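Endoglucanase (Clostridium thermocellum, PDB 2E4T) hydrolyses internal beta-1,4-glucosidic bonds of cellulose and probably of xyloglucan through its family 44 glycoside hydrolase module, contributing to cellulose degradation. Local coordinates at residues A[102-107]-A[224-229]; A[302-307]-A[453-458]; A[316-321]-A[378-383]; A[490-493]-A[499-502]. All coordinates share one frame; numbering follows the deposited sequence.

Contact 1: residues A[102-107]-A[224-229]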
loop_
_atom_site.group_PDB
_atom_site.type_symbol
_atom_site.label_atom_id
_atom_site.label_comp_id
_atom_site.label_asym_id
_atom_site.label_seq_id
_atom_site.Cartn_x
_atom_site.Cartn_y
_atom_site.Cartn_z
ATOM N N VAL A 102 1.966 -5.155 -14.939
ATOM C CA VAL A 102 1.508 -4.386 -13.764
ATOM C C VAL A 102 0.999 -3.031 -14.231
ATOM O O VAL A 102 1.762 -2.294 -14.869
ATOM C CB VAL A 102 2.680 -4.198 -12.785
ATOM C CG1 VAL A 102 2.252 -3.282 -11.647
ATOM C CG2 VAL A 102 3.131 -5.538 -12.231
ATOM N N PRO A 103 -0.266 -2.679 -13.946
ATOM C CA PRO A 103 -0.846 -1.454 -14.535
ATOM C C PRO A 103 -0.556 -0.204 -13.768
ATOM O O PRO A 103 -0.814 0.862 -14.314
ATOM C CB PRO A 103 -2.339 -1.756 -14.539
ATOM C CG PRO A 103 -2.551 -2.615 -13.342
ATOM C CD PRO A 103 -1.320 -3.550 -13.339
ATOM N N TYR A 104 0.008 -0.246 -12.564
ATOM C CA TYR A 104 0.257 0.968 -11.798
ATOM C C TYR A 104 1.681 0.919 -11.269
ATOM O O TYR A 104 2.033 0.017 -10.517
ATOM C CB TYR A 104 -0.738 1.127 -10.617
ATOM C CG TYR A 104 -0.897 2.557 -10.176
ATOM C CD1 TYR A 104 -2.089 3.237 -10.404
ATOM C CD2 TYR A 104 0.147 3.261 -9.530
ATOM C CE1 TYR A 104 -2.252 4.576 -10.079
ATOM C CE2 TYR A 104 -0.016 4.598 -9.180
ATOM C CZ TYR A 104 -1.188 5.258 -9.485
ATOM O OH TYR A 104 -1.264 6.603 -9.195
ATOM N N THR A 105 2.494 1.953 -11.617
ATOM C CA THR A 105 3.784 2.171 -11.012
ATOM C C THR A 105 3.740 3.497 -10.266
ATOM O O THR A 105 3.302 4.522 -10.818
ATOM C CB THR A 105 4.877 2.208 -12.077
ATOM O OG1 THR A 105 4.922 0.917 -12.710
ATOM C CG2 THR A 105 6.247 2.499 -11.459
ATOM N N LEU A 106 4.171 3.454 -8.996
ATOM C CA LEU A 106 4.249 4.607 -8.105
ATOM C C LEU A 106 5.728 4.863 -7.793
ATOM O O LEU A 106 6.406 3.992 -7.252
ATOM C CB LEU A 106 3.490 4.272 -6.809
ATOM C CG LEU A 106 3.626 5.278 -5.670
ATOM C CD1 LEU A 106 3.119 6.656 -6.090
ATOM C CD2 LEU A 106 2.839 4.795 -4.456
ATOM N N ILE A 107 6.222 6.043 -8.236
ATOM C CA ILE A 107 7.632 6.386 -8.060
ATOM C C ILE A 107 7.772 7.480 -7.000
ATOM O O ILE A 107 7.178 8.553 -7.117
ATOM C CB ILE A 107 8.233 6.866 -9.412
ATOM C CG1 ILE A 107 8.197 5.753 -10.454
ATOM C CG2 ILE A 107 9.647 7.431 -9.220
ATOM C CD1 ILE A 107 8.869 4.447 -10.069
ATOM N N TYR A 224 -1.594 14.635 -15.687
ATOM C CA TYR A 224 -2.414 13.457 -15.418
ATOM C C TYR A 224 -1.836 12.622 -14.285
ATOM O O TYR A 224 -2.489 11.653 -13.831
ATOM C CB TYR A 224 -2.490 12.575 -16.691
ATOM C CG TYR A 224 -3.001 13.402 -17.838
ATOM C CD1 TYR A 224 -4.324 13.739 -17.959
ATOM C CD2 TYR A 224 -2.128 13.892 -18.794
ATOM C CE1 TYR A 224 -4.751 14.578 -19.027
ATOM C CE2 TYR A 224 -2.517 14.701 -19.870
ATOM C CZ TYR A 224 -3.826 15.063 -19.950
ATOM O OH TYR A 224 -4.267 15.862 -20.983
ATOM N N ALA A 225 -0.627 12.927 -13.821
ATOM C CA ALA A 225 0.001 12.101 -12.784
ATOM C C ALA A 225 -0.679 12.345 -11.440
ATOM O O ALA A 225 -1.061 13.484 -11.125
ATOM C CB ALA A 225 1.486 12.448 -12.710
ATOM N N GLU A 226 -0.775 11.283 -10.652
ATOM C CA GLU A 226 -1.378 11.380 -9.318
ATOM C C GLU A 226 -0.292 11.598 -8.284
ATOM O O GLU A 226 0.724 10.876 -8.296
ATOM C CB GLU A 226 -2.161 10.096 -9.021
ATOM C CG GLU A 226 -3.430 10.061 -9.830
ATOM C CD GLU A 226 -4.270 8.812 -9.619
ATOM O OE1 GLU A 226 -3.722 7.691 -9.537
ATOM O OE2 GLU A 226 -5.493 8.950 -9.528
ATOM N N ILE A 227 -0.546 12.549 -7.386
ATOM C CA ILE A 227 0.376 12.833 -6.283
ATOM C C ILE A 227 -0.142 12.195 -5.012
ATOM O O ILE A 227 -1.305 12.375 -4.595
ATOM C CB ILE A 227 0.510 14.390 -6.121
ATOM C CG1 ILE A 227 1.293 14.971 -7.288
ATOM C CG2 ILE A 227 1.126 14.728 -4.762
ATOM C CD1 ILE A 227 2.850 14.653 -7.197
ATOM N N PHE A 228 0.777 11.433 -4.379
ATOM C CA PHE A 228 0.537 10.699 -3.147
ATOM C C PHE A 228 1.326 11.354 -2.006
ATOM O O PHE A 228 2.526 11.649 -2.169
ATOM C CB PHE A 228 1.101 9.251 -3.277
ATOM C CG PHE A 228 0.333 8.318 -4.174
ATOM C CD1 PHE A 228 0.150 8.586 -5.525
ATOM C CD2 PHE A 228 -0.176 7.129 -3.654
ATOM C CE1 PHE A 228 -0.521 7.691 -6.348
ATOM C CE2 PHE A 228 -0.832 6.221 -4.485
ATOM C CZ PHE A 228 -1.017 6.518 -5.846
ATOM N N GLY A 229 0.680 11.515 -0.851
ATOM C CA GLY A 229 1.403 11.940 0.324
ATOM C C GLY A 229 0.491 11.819 1.527
ATOM O O GLY A 229 -0.728 11.659 1.373
#

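Contact 2: residues A[302-307]-A[453-458]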
loop_
_atom_site.group_PDB
_atom_site.type_symbol
_atom_site.label_atom_id
_atom_site.label_comp_id
_atom_site.label_asym_id
_atom_site.label_seq_id
_atom_site.Cartn_x
_atom_site.Cartn_y
_atom_site.Cartn_z
ATOM N N ARG A 302 5.419 -20.074 16.261
ATOM C CA ARG A 302 4.947 -21.103 17.198
ATOM C C ARG A 302 3.969 -20.567 18.213
ATOM O O ARG A 302 3.351 -21.344 18.940
ATOM C CB ARG A 302 6.106 -21.744 17.955
ATOM C CG ARG A 302 7.021 -22.539 17.062
ATOM C CD ARG A 302 8.280 -21.862 16.697
ATOM N NE ARG A 302 9.068 -21.563 17.889
ATOM C CZ ARG A 302 10.148 -20.792 17.872
ATOM N NH1 ARG A 302 10.550 -20.252 16.724
ATOM N NH2 ARG A 302 10.812 -20.550 19.000
ATOM N N ASN A 303 3.879 -19.239 18.353
ATOM C CA ASN A 303 3.093 -18.648 19.426
ATOM C C ASN A 303 1.637 -18.545 18.949
ATOM O O ASN A 303 1.260 -17.660 18.141
ATOM C CB ASN A 303 3.669 -17.271 19.761
ATOM C CG ASN A 303 2.992 -16.642 20.959
ATOM O OD1 ASN A 303 1.785 -16.785 21.187
ATOM N ND2 ASN A 303 3.803 -15.948 21.765
ATOM N N ILE A 304 0.845 -19.525 19.382
ATOM C CA ILE A 304 -0.522 -19.664 18.885
ATOM C C ILE A 304 -1.335 -18.414 19.227
ATOM O O ILE A 304 -2.155 -17.990 18.405
ATOM C CB ILE A 304 -1.191 -20.928 19.449
ATOM C CG1 ILE A 304 -0.362 -22.154 19.093
ATOM C CG2 ILE A 304 -2.623 -21.045 19.008
ATOM C CD1 ILE A 304 -0.118 -22.375 17.628
ATOM N N GLU A 305 -1.162 -17.828 20.411
ATOM C CA GLU A 305 -1.887 -16.614 20.746
ATOM C C GLU A 305 -1.520 -15.446 19.830
ATOM O O GLU A 305 -2.394 -14.638 19.449
ATOM C CB GLU A 305 -1.723 -16.252 22.232
ATOM C CG GLU A 305 -2.420 -17.210 23.156
ATOM C CD GLU A 305 -3.929 -17.015 23.074
ATOM O OE1 GLU A 305 -4.390 -15.836 23.041
ATOM O OE2 GLU A 305 -4.656 -18.026 23.007
ATOM N N THR A 306 -0.255 -15.350 19.443
ATOM C CA THR A 306 0.105 -14.316 18.441
ATOM C C THR A 306 -0.603 -14.600 17.114
ATOM O O THR A 306 -1.110 -13.684 16.452
ATOM C CB THR A 306 1.611 -14.204 18.224
ATOM O OG1 THR A 306 2.303 -14.212 19.476
ATOM C CG2 THR A 306 1.980 -12.982 17.411
ATOM N N ASN A 307 -0.561 -15.881 16.704
ATOM C CA ASN A 307 -1.207 -16.238 15.424
ATOM C C ASN A 307 -2.712 -15.927 15.456
ATOM O O ASN A 307 -3.270 -15.430 14.446
ATOM C CB ASN A 307 -0.984 -17.698 15.139
ATOM C CG ASN A 307 0.478 -18.060 14.956
ATOM O OD1 ASN A 307 1.326 -17.186 14.641
ATOM N ND2 ASN A 307 0.792 -19.357 15.098
ATOM N N LYS A 453 -11.288 -18.684 9.961
ATOM C CA LYS A 453 -10.317 -18.339 10.991
ATOM C C LYS A 453 -10.356 -19.310 12.185
ATOM O O LYS A 453 -9.573 -19.166 13.111
ATOM C CB LYS A 453 -10.518 -16.906 11.460
ATOM C CG LYS A 453 -10.309 -15.889 10.370
ATOM C CD LYS A 453 -10.493 -14.451 10.881
ATOM C CE LYS A 453 -11.912 -13.968 10.930
ATOM N NZ LYS A 453 -12.094 -12.707 11.768
ATOM N N ASN A 454 -11.281 -20.289 12.161
ATOM C CA ASN A 454 -11.339 -21.253 13.241
ATOM C C ASN A 454 -9.996 -21.993 13.291
ATOM O O ASN A 454 -9.560 -22.555 12.271
ATOM C CB ASN A 454 -12.519 -22.222 12.937
ATOM C CG ASN A 454 -13.030 -22.936 14.109
ATOM O OD1 ASN A 454 -12.270 -23.218 15.050
ATOM N ND2 ASN A 454 -14.323 -23.356 14.008
ATOM N N TYR A 455 -9.367 -22.010 14.468
ATOM C CA TYR A 455 -7.999 -22.521 14.539
ATOM C C TYR A 455 -7.942 -24.004 14.495
ATOM O O TYR A 455 -6.972 -24.587 13.928
ATOM C CB TYR A 455 -7.267 -21.970 15.788
ATOM C CG TYR A 455 -5.774 -21.770 15.553
ATOM C CD1 TYR A 455 -5.291 -20.490 15.148
ATOM C CD2 TYR A 455 -4.829 -22.844 15.600
ATOM C CE1 TYR A 455 -3.974 -20.292 14.877
ATOM C CE2 TYR A 455 -3.466 -22.606 15.333
ATOM C CZ TYR A 455 -3.066 -21.330 14.957
ATOM O OH TYR A 455 -1.746 -21.103 14.608
ATOM N N ASP A 456 -8.929 -24.629 15.121
ATOM C CA ASP A 456 -8.753 -26.089 15.296
ATOM C C ASP A 456 -10.048 -26.856 15.119
ATOM O O ASP A 456 -10.136 -27.963 15.627
ATOM C CB ASP A 456 -8.156 -26.427 16.647
ATOM C CG ASP A 456 -8.804 -25.647 17.684
ATOM O OD1 ASP A 456 -10.045 -25.531 17.543
ATOM O OD2 ASP A 456 -8.105 -25.042 18.530
ATOM N N GLN A 457 -10.989 -26.352 14.330
ATOM C CA GLN A 457 -12.184 -27.083 13.944
ATOM C C GLN A 457 -12.633 -26.584 12.596
ATOM O O GLN A 457 -12.426 -25.388 12.255
ATOM C CB GLN A 457 -13.322 -26.837 14.974
ATOM C CG GLN A 457 -13.153 -27.469 16.348
ATOM C CD GLN A 457 -12.834 -28.986 16.347
ATOM O OE1 GLN A 457 -12.059 -29.472 17.185
ATOM N NE2 GLN A 457 -13.418 -29.724 15.430
ATOM N N PRO A 458 -13.310 -27.431 11.805
ATOM C CA PRO A 458 -13.978 -26.947 10.598
ATOM C C PRO A 458 -15.102 -25.963 10.942
ATOM O O PRO A 458 -15.591 -25.915 12.106
ATOM C CB PRO A 458 -14.543 -28.229 9.968
ATOM C CG PRO A 458 -14.710 -29.175 11.152
ATOM C CD PRO A 458 -13.668 -28.825 12.153
#

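Contact 3: residues A[316-321]-A[378-383]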
loop_
_atom_site.group_PDB
_atom_site.type_symbol
_atom_site.label_atom_id
_atom_site.label_comp_id
_atom_site.label_asym_id
_atom_site.label_seq_id
_atom_site.Cartn_x
_atom_site.Cartn_y
_atom_site.Cartn_z
ATOM N N THR A 316 -9.229 -4.182 13.036
ATOM C CA THR A 316 -8.968 -2.784 13.421
ATOM C C THR A 316 -9.120 -1.829 12.235
ATOM O O THR A 316 -9.333 -0.634 12.415
ATOM C CB THR A 316 -7.559 -2.689 14.040
ATOM O OG1 THR A 316 -7.581 -3.545 15.174
ATOM C CG2 THR A 316 -7.152 -1.286 14.379
ATOM N N LEU A 317 -8.976 -2.373 11.006
ATOM C CA LEU A 317 -9.155 -1.548 9.829
ATOM C C LEU A 317 -10.596 -1.022 9.676
ATOM O O LEU A 317 -10.780 0.061 9.119
ATOM C CB LEU A 317 -8.771 -2.308 8.561
ATOM C CG LEU A 317 -7.301 -2.716 8.479
ATOM C CD1 LEU A 317 -7.065 -3.654 7.281
ATOM C CD2 LEU A 317 -6.382 -1.494 8.354
ATOM N N TRP A 318 -11.615 -1.826 10.083
ATOM C CA TRP A 318 -12.981 -1.530 9.687
ATOM C C TRP A 318 -14.026 -1.690 10.785
ATOM O O TRP A 318 -15.125 -1.113 10.629
ATOM C CB TRP A 318 -13.411 -2.404 8.471
ATOM C CG TRP A 318 -13.495 -3.860 8.813
ATOM C CD1 TRP A 318 -12.488 -4.807 8.749
ATOM C CD2 TRP A 318 -14.650 -4.573 9.305
ATOM N NE1 TRP A 318 -12.955 -6.033 9.167
ATOM C CE2 TRP A 318 -14.263 -5.899 9.529
ATOM C CE3 TRP A 318 -15.979 -4.179 9.588
ATOM C CZ2 TRP A 318 -15.151 -6.871 10.010
ATOM C CZ3 TRP A 318 -16.840 -5.142 10.110
ATOM C CH2 TRP A 318 -16.432 -6.468 10.315
ATOM N N ASP A 319 -13.795 -2.526 11.797
ATOM C CA ASP A 319 -14.883 -3.020 12.645
ATOM C C ASP A 319 -14.926 -2.198 13.925
ATOM O O ASP A 319 -14.000 -2.278 14.761
ATOM C CB ASP A 319 -14.562 -4.483 12.999
ATOM C CG ASP A 319 -15.501 -5.133 13.964
ATOM O OD1 ASP A 319 -16.542 -4.510 14.360
ATOM O OD2 ASP A 319 -15.203 -6.271 14.362
ATOM N N PRO A 320 -15.998 -1.391 14.141
ATOM C CA PRO A 320 -16.031 -0.583 15.360
ATOM C C PRO A 320 -16.119 -1.405 16.635
ATOM O O PRO A 320 -15.795 -0.837 17.733
ATOM C CB PRO A 320 -17.288 0.285 15.182
ATOM C CG PRO A 320 -18.153 -0.466 14.253
ATOM C CD PRO A 320 -17.183 -1.214 13.299
ATOM N N THR A 321 -16.489 -2.675 16.558
ATOM C CA THR A 321 -16.607 -3.458 17.771
ATOM C C THR A 321 -15.283 -4.074 18.226
ATOM O O THR A 321 -15.236 -4.678 19.312
ATOM C CB THR A 321 -17.635 -4.606 17.598
ATOM O OG1 THR A 321 -17.114 -5.643 16.750
ATOM C CG2 THR A 321 -18.992 -4.092 17.057
ATOM N N LEU A 378 -6.867 -7.709 2.053
ATOM C CA LEU A 378 -7.185 -7.340 0.665
ATOM C C LEU A 378 -8.715 -7.245 0.440
ATOM O O LEU A 378 -9.186 -6.387 -0.331
ATOM C CB LEU A 378 -6.563 -8.327 -0.294
ATOM C CG LEU A 378 -5.050 -8.311 -0.296
ATOM C CD1 LEU A 378 -4.545 -9.490 -1.172
ATOM C CD2 LEU A 378 -4.479 -6.983 -0.769
ATOM N N GLY A 379 -9.472 -8.146 1.093
ATOM C CA GLY A 379 -10.933 -8.065 1.005
ATOM C C GLY A 379 -11.439 -6.728 1.580
ATOM O O GLY A 379 -12.327 -6.072 0.985
ATOM N N ILE A 380 -10.890 -6.342 2.735
ATOM C CA ILE A 380 -11.253 -5.094 3.386
ATOM C C ILE A 380 -10.878 -3.893 2.511
ATOM O O ILE A 380 -11.684 -2.952 2.352
ATOM C CB ILE A 380 -10.546 -5.042 4.778
ATOM C CG1 ILE A 380 -11.145 -6.102 5.696
ATOM C CG2 ILE A 380 -10.616 -3.648 5.376
ATOM C CD1 ILE A 380 -10.196 -6.521 6.808
ATOM N N PHE A 381 -9.661 -3.872 2.001
ATOM C CA PHE A 381 -9.251 -2.762 1.142
ATOM C C PHE A 381 -10.238 -2.596 -0.003
ATOM O O PHE A 381 -10.616 -1.467 -0.381
ATOM C CB PHE A 381 -7.853 -2.980 0.590
ATOM C CG PHE A 381 -6.707 -2.842 1.591
ATOM C CD1 PHE A 381 -6.871 -2.291 2.851
ATOM C CD2 PHE A 381 -5.442 -3.227 1.212
ATOM C CE1 PHE A 381 -5.782 -2.146 3.742
ATOM C CE2 PHE A 381 -4.350 -3.084 2.100
ATOM C CZ PHE A 381 -4.527 -2.527 3.317
ATOM N N GLY A 382 -10.634 -3.720 -0.609
ATOM C CA GLY A 382 -11.548 -3.619 -1.756
ATOM C C GLY A 382 -12.906 -3.113 -1.349
ATOM O O GLY A 382 -13.356 -2.122 -1.988
ATOM N N LYS A 383 -13.463 -3.696 -0.279
ATOM C CA LYS A 383 -14.832 -3.424 0.174
ATOM C C LYS A 383 -14.977 -1.999 0.653
ATOM O O LYS A 383 -16.024 -1.364 0.445
ATOM C CB LYS A 383 -15.171 -4.410 1.296
ATOM C CG LYS A 383 -16.544 -4.259 1.928
ATOM C CD LYS A 383 -16.812 -5.415 2.908
ATOM C CE LYS A 383 -18.142 -5.276 3.617
ATOM N NZ LYS A 383 -18.369 -6.428 4.485
#

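Contact 4: residues A[490-493]-A[499-502]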
loop_
_atom_site.group_PDB
_atom_site.type_symbol
_atom_site.label_atom_id
_atom_site.label_comp_id
_atom_site.label_asym_id
_atom_site.label_seq_id
_atom_site.Cartn_x
_atom_site.Cartn_y
_atom_site.Cartn_z
ATOM N N THR A 490 -12.793 -29.819 -5.032
ATOM C CA THR A 490 -14.003 -30.373 -5.636
ATOM C C THR A 490 -15.062 -29.270 -5.765
ATOM O O THR A 490 -15.315 -28.544 -4.796
ATOM C CB THR A 490 -14.544 -31.490 -4.732
ATOM O OG1 THR A 490 -13.481 -32.437 -4.590
ATOM C CG2 THR A 490 -15.771 -32.137 -5.334
ATOM N N PRO A 491 -15.733 -29.155 -6.919
ATOM C CA PRO A 491 -16.724 -28.080 -7.049
ATOM C C PRO A 491 -17.958 -28.362 -6.192
ATOM O O PRO A 491 -18.356 -29.516 -5.984
ATOM C CB PRO A 491 -17.131 -28.155 -8.499
ATOM C CG PRO A 491 -16.903 -29.590 -8.880
ATOM C CD PRO A 491 -15.540 -29.894 -8.166
ATOM N N ILE A 492 -18.597 -27.261 -5.779
ATOM C CA ILE A 492 -19.899 -27.256 -5.087
ATOM C C ILE A 492 -20.971 -27.431 -6.163
ATOM O O ILE A 492 -20.990 -26.679 -7.159
ATOM C CB ILE A 492 -20.071 -25.909 -4.387
ATOM C CG1 ILE A 492 -19.048 -25.757 -3.256
ATOM C CG2 ILE A 492 -21.517 -25.673 -3.916
ATOM C CD1 ILE A 492 -18.802 -24.313 -2.837
ATOM N N VAL A 493 -21.857 -28.433 -6.007
ATOM C CA VAL A 493 -22.845 -28.720 -7.010
ATOM C C VAL A 493 -24.276 -28.771 -6.527
ATOM O O VAL A 493 -25.175 -28.788 -7.387
ATOM C CB VAL A 493 -22.548 -30.061 -7.746
ATOM C CG1 VAL A 493 -21.136 -30.080 -8.328
ATOM C CG2 VAL A 493 -22.789 -31.234 -6.823
ATOM N N THR A 499 -29.055 -21.482 -2.673
ATOM C CA THR A 499 -28.598 -21.817 -1.337
ATOM C C THR A 499 -27.741 -23.056 -1.427
ATOM O O THR A 499 -28.004 -23.966 -2.234
ATOM C CB THR A 499 -29.756 -22.039 -0.343
ATOM O OG1 THR A 499 -30.406 -23.307 -0.626
ATOM C CG2 THR A 499 -30.748 -20.884 -0.350
ATOM N N PHE A 500 -26.734 -23.142 -0.566
ATOM C CA PHE A 500 -25.912 -24.342 -0.451
ATOM C C PHE A 500 -25.226 -24.312 0.908
ATOM O O PHE A 500 -25.149 -23.266 1.547
ATOM C CB PHE A 500 -24.914 -24.490 -1.617
ATOM C CG PHE A 500 -23.922 -23.372 -1.723
ATOM C CD1 PHE A 500 -22.690 -23.442 -1.052
ATOM C CD2 PHE A 500 -24.172 -22.276 -2.508
ATOM C CE1 PHE A 500 -21.738 -22.448 -1.183
ATOM C CE2 PHE A 500 -23.231 -21.258 -2.632
ATOM C CZ PHE A 500 -22.017 -21.354 -1.958
ATOM N N THR A 501 -24.702 -25.467 1.305
ATOM C CA THR A 501 -23.917 -25.572 2.521
ATOM C C THR A 501 -22.525 -26.088 2.164
ATOM O O THR A 501 -22.393 -27.058 1.417
ATOM C CB THR A 501 -24.585 -26.554 3.495
ATOM O OG1 THR A 501 -25.872 -26.018 3.849
ATOM C CG2 THR A 501 -23.745 -26.842 4.728
ATOM N N TYR A 502 -21.495 -25.458 2.768
ATOM C CA TYR A 502 -20.143 -25.793 2.434
ATOM C C TYR A 502 -19.326 -25.744 3.723
ATOM O O TYR A 502 -19.240 -24.704 4.378
ATOM C CB TYR A 502 -19.589 -24.781 1.424
ATOM C CG TYR A 502 -18.222 -25.151 0.859
ATOM C CD1 TYR A 502 -18.025 -26.374 0.198
ATOM C CD2 TYR A 502 -17.150 -24.264 0.918
ATOM C CE1 TYR A 502 -16.813 -26.704 -0.378
ATOM C CE2 TYR A 502 -15.941 -24.587 0.327
ATOM C CZ TYR A 502 -15.749 -25.803 -0.286
ATOM O OH TYR A 502 -14.528 -26.102 -0.855
HETATM O O HOH W 1 -14.419 -28.398 -2.216
#

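Contact 1: residues A[102-107]-A[224-229]
Phe-228 and Tyr-104, which lose the most surface to this contact, meet with the tyrosine hydroxyl set against the rim of the phenyl ring. Tyr-104 OH lies in the plane of that ring, 3.1 Å from Phe-228 CE1, so the oxygen faces the hydrogen-bearing edge and not the pi cloud. The two rings themselves are inclined at 68°, with their centroids 6.0 Å apart, an oblique pairing in which Tyr-104 CZ and Phe-228 CZ are the apolar atoms that touch. Leu-106 takes one face of Phe-228: its CD1 methyl sits over that face, offset toward the rim and 3.7 Å from the Phe-228 ring centroid, a CH-pi contact, while CD2 reaches the CD2-CE2 side of the same ring. The leucine can do this because CG stands anti to the backbone N (chi1 172°), which sends both methyls across to the other strand.

The phenol also donates to Glu-226, with 2.7 Å between Tyr-104 OH and Glu-226 OE1, and the anti lone pair of the carboxylate oxygen receives it. Tyr-387 OH shares OE1 and Lys-354 forms a salt bridge with OE2, so both carboxylate oxygens are held, and the lysine probably favours the charged form. The strand axes of 104-107 and 226-229 run 8.9 Å apart at 56°, too distant for direct pairing; strand 180-183 stands between them in the parallel sheet. Side chains meeting across the inside of a closed ring of parallel strands are what fills the interior of a TIM barrel, the fold of this family 44 catalytic module.

Contact 2: residues A[302-307]-A[453-458]
Tyr-455 reaches across to the first turn of helix 304-312 and touches both Ile-304 and Asn-307. Before it, the ND2 of Asn-454 bonds to Thr-459 OG1 at the start of strand 459-466. At Tyr-455 the side chain points toward helix 304-312, and this one residue carries the contact. Ile-304 covers one face of its ring: CG2 stands 4.2 Å from the Tyr-455 ring centroid, 16° off the normal, in a CH-pi contact offset toward the rim. With CG2 anti to the backbone N and CG1 anti to the carbonyl carbon (chi1 -57°), the isoleucine lays one branch over the ring and sends the other to the end of the phenol, where CD1 comes 3.7 Å from Tyr-455 OH.

Asn-307 approaches from the edge. Its ND2 donates to Tyr-455 OH over 3.1 Å, with an N-H...O angle of 144°, so the bond is bent. The amide and ring planes are nearly parallel, yet the oxygen is tilted from the amide plane. ND2 also donates to the carbonyl of Pro-301, and OD1 accepts from Arg-310, which together fix the rotation of the amide. Asn-303 is the N-cap of the helix, its OD1 accepting from Thr-306 N at 3.0 Å.

Beyond Tyr-455 the chain heads through Asp-456 into strand 459-466. The tyrosine is thus wedged among helix 304-312, Thr-369 at the start of helix 368-384, and Leu-507, joining this loop of the beta domain to the helices on the barrel side.

Contact 3: residues A[316-321]-A[378-383]
Trp-318 and Ile-380 are brought together by two different first torsions. The tryptophan has CG between its backbone N and carbonyl carbon (chi1 66°), which places the pyrrole side of the indole against the helix. In Ile-380, CG1 is anti to the carbonyl carbon and the chain runs on extended (chi2 156°), carrying CD1 to the indole. The closest approach is 3.5 Å, from Ile-380 CD1 to Trp-318 CD1, with Ile-380 CG1 almost as near. Ile-380 CD1 also touches the ring nitrogen, 3.7 Å from Trp-318 NE1. The methyl meets the indole obliquely, and the two side chains cross at about a right angle.

The second branch of Ile-380 serves Leu-317. Its CG2 packs 3.9 Å from Leu-317 CB, so a single isoleucine fills the angle between two consecutive residues of the loop. Leu-317 CD1 then extends to Phe-381, 4.1 Å from CE1 of that ring. Helix 368-384 is one of the outer helices of the TIM barrel, following strand 354-360, and the loop 316-321 between helices 304-312 and 327-331 lies against it. Leu-317 also touches Trp-284 and Leu-339, while Phe-381 meets Tyr-360 edge-to-face.

On the loop side, Asp-319 CB lies over the centre of one indole face, 3.5 Å above the plane of Trp-318. Its carboxylate closes an Asx turn: OD1 accepts from Thr-321 N at 2.9 Å and again from Thr-321 OG1, both donors on the same face of the carboxylate. OD2 forms a salt bridge with Arg-315.

Contact 4: residues A[490-493]-A[499-502]
Two aromatic rings, Phe-500 and Tyr-502, each receive a different branch of Ile-492 on one face. Over the phenol the contact is centred: Ile-492 CD1 stands 3.8 Å from the Tyr-502 ring centroid and 12° off the normal. Over Phe-500 it is displaced toward the rim, with Ile-492 CG2 4.2 Å from that ring's centroid at 25°. Both are CH-pi contacts. The edge of the Tyr-502 ring is met in plane by a water, 2.7 Å from Tyr-502 OH, which donates to the backbone carbonyl of Thr-490, 2.7 Å from Thr-490 O.

Ile-492 can straddle the two rings because CG2 and CG1 leave CB in different directions; with chi2 at 159° the chain beyond CG1 is extended, and CD1 arrives above the phenol while CG1 itself comes 3.7 Å from Tyr-502 CD1. Strands 486-492 and 499-504 are the outermost strands of the mixed sheet, so the isoleucine and the aromatics join its two ends through side chains and a water, in the beta domain that accompanies the TIM barrel. Their backbones hydrogen-bond to sheet neighbours, Ile-492 to Gly-474, Phe-500 to Phe-463 and Tyr-502 to Phe-461.

The Phe-500 ring also stacks with Phe-463. Further apolar side chains surround the group, among them Val-476, which touches both Ile-492 and Tyr-502, and Ile-512 beside the isoleucine.

Contacts 1 and 3 are buried and belong to the barrel, on opposite sides of the chain's centre: contact 1 fills the inside of the strand ring, contact 3 packs a loop on an outer helix. Contact 2, partly buried, joins the beta domain to the barrel side; it rests on helix 304-312 and reaches the start of helix 368-384, whose later turns carry contact 3. In sequence, contact 3 lies nested within the loop that contact 2 closes. Contact 4, buried although farthest out, sits in the beta domain. Contact 1 joins a carboxylate network to apolar packing, contact 2 combines an amide-phenol bond with an isoleucine over the ring, contact 3 is wholly apolar across its segments, and contact 4 adds a bridging water.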